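Local coordinates for protein bicaudal C homolog 1 (Homo sapiens, PDB 6GY4) that probably binds RNA through its KH domains, the first of which is the one in this structure, at residues Ser3-Phe7 and Val71-Lys75. Numbering follows the deposited sequence.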
# COMPACT_ATOMS: atom_id res chain seq x y z
N SER A 3 10.35 -2.39 -10.28
CA SER A 3 10.35 -3.21 -9.08
C SER A 3 8.95 -3.71 -8.78
O SER A 3 7.95 -3.12 -9.18
CB SER A 3 10.91 -2.43 -7.88
OG SER A 3 11.06 -3.27 -6.75
N GLU A 4 8.89 -4.83 -8.06
CA GLU A 4 7.63 -5.42 -7.62
C GLU A 4 7.88 -6.02 -6.24
O GLU A 4 8.57 -7.04 -6.13
CB GLU A 4 7.13 -6.47 -8.61
CG GLU A 4 6.02 -7.37 -8.08
CD GLU A 4 5.37 -8.18 -9.18
OE1 GLU A 4 5.06 -7.60 -10.25
OE2 GLU A 4 5.19 -9.40 -8.99
N GLU A 5 7.32 -5.40 -5.20
CA GLU A 5 7.64 -5.75 -3.82
C GLU A 5 6.40 -6.25 -3.10
O GLU A 5 5.33 -5.64 -3.21
CB GLU A 5 8.23 -4.54 -3.09
CG GLU A 5 8.92 -4.89 -1.79
CD GLU A 5 9.91 -3.84 -1.36
OE1 GLU A 5 10.22 -2.94 -2.18
OE2 GLU A 5 10.39 -3.90 -0.21
N ARG A 6 6.55 -7.34 -2.37
CA ARG A 6 5.47 -8.00 -1.64
C ARG A 6 5.88 -8.12 -0.18
O ARG A 6 6.89 -8.78 0.13
CB ARG A 6 5.17 -9.37 -2.25
CG ARG A 6 4.30 -10.28 -1.40
CD ARG A 6 3.99 -11.55 -2.17
NE ARG A 6 3.32 -12.55 -1.35
CZ ARG A 6 3.95 -13.51 -0.68
NH1 ARG A 6 5.27 -13.60 -0.73
NH2 ARG A 6 3.26 -14.38 0.05
N PHE A 7 5.12 -7.50 0.72
CA PHE A 7 5.48 -7.45 2.13
C PHE A 7 4.24 -7.61 2.99
O PHE A 7 3.12 -7.32 2.57
CB PHE A 7 6.21 -6.14 2.47
CG PHE A 7 5.47 -4.91 2.03
CD1 PHE A 7 4.57 -4.29 2.88
CD2 PHE A 7 5.68 -4.36 0.77
CE1 PHE A 7 3.89 -3.16 2.48
CE2 PHE A 7 5.01 -3.23 0.37
CZ PHE A 7 4.11 -2.62 1.23
N VAL A 71 8.29 2.58 -5.67
CA VAL A 71 7.87 1.46 -4.83
C VAL A 71 8.41 1.63 -3.42
O VAL A 71 7.71 1.36 -2.44
CB VAL A 71 8.33 0.13 -5.46
CG1 VAL A 71 8.09 -1.02 -4.50
CG2 VAL A 71 7.60 -0.11 -6.77
N LYS A 72 9.66 2.09 -3.29
CA LYS A 72 10.23 2.31 -1.97
C LYS A 72 9.48 3.40 -1.21
O LYS A 72 9.34 3.32 0.02
CB LYS A 72 11.71 2.67 -2.10
N GLU A 73 8.98 4.41 -1.92
CA GLU A 73 8.26 5.50 -1.26
C GLU A 73 6.83 5.09 -0.93
O GLU A 73 6.28 5.55 0.08
CB GLU A 73 8.27 6.74 -2.15
CG GLU A 73 9.63 7.37 -2.35
CD GLU A 73 9.62 8.41 -3.45
OE1 GLU A 73 8.58 8.53 -4.14
OE2 GLU A 73 10.65 9.10 -3.64
N ALA A 74 6.21 4.27 -1.77
CA ALA A 74 4.88 3.78 -1.45
C ALA A 74 4.92 2.82 -0.26
O ALA A 74 4.02 2.83 0.58
CB ALA A 74 4.26 3.10 -2.67
N LYS A 75 5.97 2.00 -0.18
CA LYS A 75 6.07 1.04 0.92
C LYS A 75 6.28 1.75 2.25
O LYS A 75 5.71 1.33 3.27
CB LYS A 75 7.21 0.06 0.65
CG LYS A 75 7.36 -1.00 1.73
CD LYS A 75 8.65 -1.79 1.57
CE LYS A 75 8.77 -2.85 2.66
NZ LYS A 75 10.12 -3.49 2.68
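Strand residues 3-7 and helix residues 71-75 run in nearly the same direction, their axes 24° apart and 9.6 Å away at closest approach, with the CA atoms of Ser3 and Val71 6.8 Å apart. The CB atoms of Ser3, Glu5 and Phe7, on alternate strand positions, point toward the helix. Val71 and Lys75, one helical turn apart, receive them. The two methyls of Val71 divide the work. Val71 CG2 faces the strand backbone, 3.9 Å from Ser3 O. Val71 CG1 packs against the aliphatic root of Glu5, 3.8 Å from Glu5 CB. Lys75 is fully extended, with CG anti to the backbone N (chi1 -178°), and this straight chain spans the gap to two strand residues. Lys75 CG lies over one face of the Phe7 ring in a CH-pi contact, 3.8 Å from the centroid and shifted toward CE2. Farther out, CE passes Phe7 CD2, the lysine chain running over the ring against the direction in which Phe7 leaves the strand. The ammonium group then closes a salt bridge: Lys75 NZ donates to Glu5 OE2 at 2.9 Å, nearly in line with the acceptor's C-O bond. The two side chains meet at about a right angle, and Glu5 OE2 also lies 3.3 Å from Lys75 CD. A methionine in place of Lys75 would probably leave the Glu5 carboxylate without its charged mate and freer to turn. Phe7 also rests on Ile62 and Val64 of strand 61-65, while Ala74 turns to Ile36 and Thr40 of helix 32-40. The contact thus joins the edge strand 2-8 to the C-terminal helix 68-81, which packs on one face of the antiparallel three-stranded sheet, as in the beta-alpha-alpha-beta-beta-alpha fold of type I KH domains.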